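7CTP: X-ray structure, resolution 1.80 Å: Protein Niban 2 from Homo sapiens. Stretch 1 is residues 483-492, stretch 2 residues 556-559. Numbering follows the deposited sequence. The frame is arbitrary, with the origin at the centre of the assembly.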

# COMPACT_ATOMS: atom_id res chain seq x y z
N SER A 483 -19.01 1.06 7.14
CA SER A 483 -18.28 2.25 6.73
C SER A 483 -17.78 3.02 7.94
O SER A 483 -16.63 3.50 7.96
CB SER A 483 -19.17 3.13 5.85
OG SER A 483 -18.68 4.46 5.78
N SER A 484 -18.62 3.16 8.96
CA SER A 484 -18.21 3.87 10.17
C SER A 484 -17.15 3.08 10.94
O SER A 484 -16.20 3.67 11.46
CB SER A 484 -19.43 4.14 11.06
OG SER A 484 -19.02 4.46 12.37
N SER A 485 -17.30 1.75 11.00
CA SER A 485 -16.28 0.92 11.63
C SER A 485 -14.94 1.06 10.92
O SER A 485 -13.91 1.29 11.55
CB SER A 485 -16.72 -0.55 11.63
OG SER A 485 -17.85 -0.73 12.46
N VAL A 486 -14.97 0.95 9.59
CA VAL A 486 -13.74 0.99 8.80
C VAL A 486 -13.09 2.36 8.90
O VAL A 486 -11.87 2.47 9.07
CB VAL A 486 -14.02 0.58 7.35
CG1 VAL A 486 -12.81 0.89 6.45
CG2 VAL A 486 -14.37 -0.90 7.27
N ARG A 487 -13.89 3.42 8.81
CA ARG A 487 -13.32 4.76 8.86
C ARG A 487 -12.74 5.08 10.24
O ARG A 487 -11.66 5.68 10.33
CB ARG A 487 -14.36 5.80 8.45
CG ARG A 487 -14.48 5.90 6.93
CD ARG A 487 -15.48 6.96 6.50
NE ARG A 487 -16.84 6.56 6.82
CZ ARG A 487 -17.69 7.30 7.53
NH1 ARG A 487 -17.29 8.48 7.98
NH2 ARG A 487 -18.92 6.87 7.78
N LYS A 488 -13.40 4.66 11.32
CA LYS A 488 -12.84 4.94 12.65
C LYS A 488 -11.50 4.26 12.83
O LYS A 488 -10.56 4.86 13.38
CB LYS A 488 -13.79 4.52 13.76
CG LYS A 488 -13.23 4.96 15.14
CD LYS A 488 -13.53 3.99 16.28
CE LYS A 488 -12.50 4.10 17.41
NZ LYS A 488 -12.64 5.36 18.21
N ARG A 489 -11.40 3.00 12.40
CA ARG A 489 -10.13 2.27 12.48
C ARG A 489 -9.06 2.94 11.63
O ARG A 489 -7.90 3.05 12.04
CB ARG A 489 -10.34 0.83 12.04
CG ARG A 489 -9.13 -0.10 12.23
CD ARG A 489 -9.41 -1.46 11.57
NE ARG A 489 -10.83 -1.81 11.63
CZ ARG A 489 -11.50 -2.42 10.65
NH1 ARG A 489 -10.90 -2.76 9.52
NH2 ARG A 489 -12.79 -2.70 10.82
N PHE A 490 -9.46 3.42 10.45
CA PHE A 490 -8.52 4.06 9.54
C PHE A 490 -8.00 5.37 10.12
O PHE A 490 -6.80 5.65 10.08
CB PHE A 490 -9.20 4.28 8.19
CG PHE A 490 -8.40 5.11 7.22
CD1 PHE A 490 -7.22 4.62 6.67
CD2 PHE A 490 -8.84 6.36 6.84
CE1 PHE A 490 -6.49 5.39 5.77
CE2 PHE A 490 -8.13 7.12 5.93
CZ PHE A 490 -6.95 6.63 5.40
N PHE A 491 -8.90 6.18 10.70
CA PHE A 491 -8.48 7.45 11.29
C PHE A 491 -7.57 7.22 12.49
O PHE A 491 -6.60 7.95 12.68
CB PHE A 491 -9.70 8.28 11.70
CG PHE A 491 -10.62 8.62 10.57
CD1 PHE A 491 -10.15 8.81 9.28
CD2 PHE A 491 -11.98 8.75 10.80
CE1 PHE A 491 -11.02 9.13 8.25
CE2 PHE A 491 -12.85 9.06 9.78
CZ PHE A 491 -12.37 9.26 8.50
N ARG A 492 -7.91 6.23 13.33
CA ARG A 492 -7.09 5.91 14.49
C ARG A 492 -5.70 5.45 14.05
O ARG A 492 -4.68 5.93 14.57
CB ARG A 492 -7.79 4.83 15.32
CG ARG A 492 -6.93 4.07 16.33
CD ARG A 492 -7.52 2.67 16.55
NE ARG A 492 -6.89 1.93 17.64
CZ ARG A 492 -5.78 1.20 17.52
NH1 ARG A 492 -5.28 0.56 18.57
NH2 ARG A 492 -5.16 1.12 16.34
N ALA A 556 -16.48 12.56 16.58
CA ALA A 556 -17.41 11.54 16.09
C ALA A 556 -17.32 11.51 14.58
O ALA A 556 -18.32 11.56 13.86
CB ALA A 556 -18.84 11.78 16.57
N VAL A 557 -16.08 11.48 14.11
CA VAL A 557 -15.80 11.58 12.69
C VAL A 557 -16.31 10.35 11.95
O VAL A 557 -16.64 10.42 10.75
CB VAL A 557 -14.30 11.77 12.53
CG1 VAL A 557 -13.58 10.60 13.16
CG2 VAL A 557 -13.99 11.85 11.14
N GLN A 558 -16.39 9.21 12.64
CA GLN A 558 -16.96 7.99 12.07
C GLN A 558 -18.47 8.09 11.90
O GLN A 558 -19.08 7.18 11.34
CB GLN A 558 -16.60 6.81 12.97
CG GLN A 558 -16.87 7.11 14.42
CD GLN A 558 -17.13 5.87 15.25
OE1 GLN A 558 -16.20 5.22 15.71
NE2 GLN A 558 -18.39 5.55 15.46
N ARG A 559 -19.08 9.16 12.41
CA ARG A 559 -20.49 9.49 12.16
C ARG A 559 -21.46 8.51 12.80
O ARG A 559 -22.37 8.92 13.53
CB ARG A 559 -20.75 9.59 10.66
CG ARG A 559 -19.82 10.57 9.96
CD ARG A 559 -19.68 10.22 8.50
NE ARG A 559 -20.96 9.91 7.88
CZ ARG A 559 -21.42 10.54 6.81
NH1 ARG A 559 -22.60 10.21 6.30
NH2 ARG A 559 -20.70 11.50 6.24

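Residues 483-492 form part of a longer helix, and one side of it receives a short turn, residues 556-559, closed by the backbone hydrogen bond from Arg-559 N to Ala-556 O at 2.9 Å. The contact is small, burying 352 Å² over both sides, and the helical residues that meet the turn, Ser-484, Arg-487, Lys-488 and Phe-491, follow the three- and four-residue spacing of a single helical stripe.

Ser-483 does not touch the turn, yet it helps shape the contact: its OG accepts hydrogen bonds from Arg-487 NE at 3.0 Å and from Arg-487 NH2 at 3.1 Å, holding that guanidinium back along the helix. Ser-484 donates a hydrogen bond across the contact, from its OG to Gln-558 O at 2.9 Å. The short side chain suits the close backbones, whose CA atoms in Ser-484 and Gln-558 lie 4.7 Å apart. Ser-485 points away.

Arg-487 then reaches along the turn, with NH1 3.4 Å from Val-557 O and NH2 3.6 Å from Gln-558 O. Its NH1 is also 3.0 Å from Arg-559 CD, which meets the guanidinium at its edge. Two like charges also come close here, Arg-487 NH2 lying 3.7 Å from Arg-559 NE.

Lys-488 sets out toward the turn, but its end leads away. What it offers Gln-558 is aliphatic chain: its CD sits 3.0 Å from Gln-558 OE1, a tight approach, while the ammonium projects elsewhere. One turn beyond Arg-487, Phe-491 supplies the apolar end of the stripe, its CE2 3.3 Å from Val-557 CG2.

The rule to read here is polar anchoring at one end and hydrophobic packing at the other, with an arginine between them. The turn is poorly ordered, so its finer side-chain distances deserve caution.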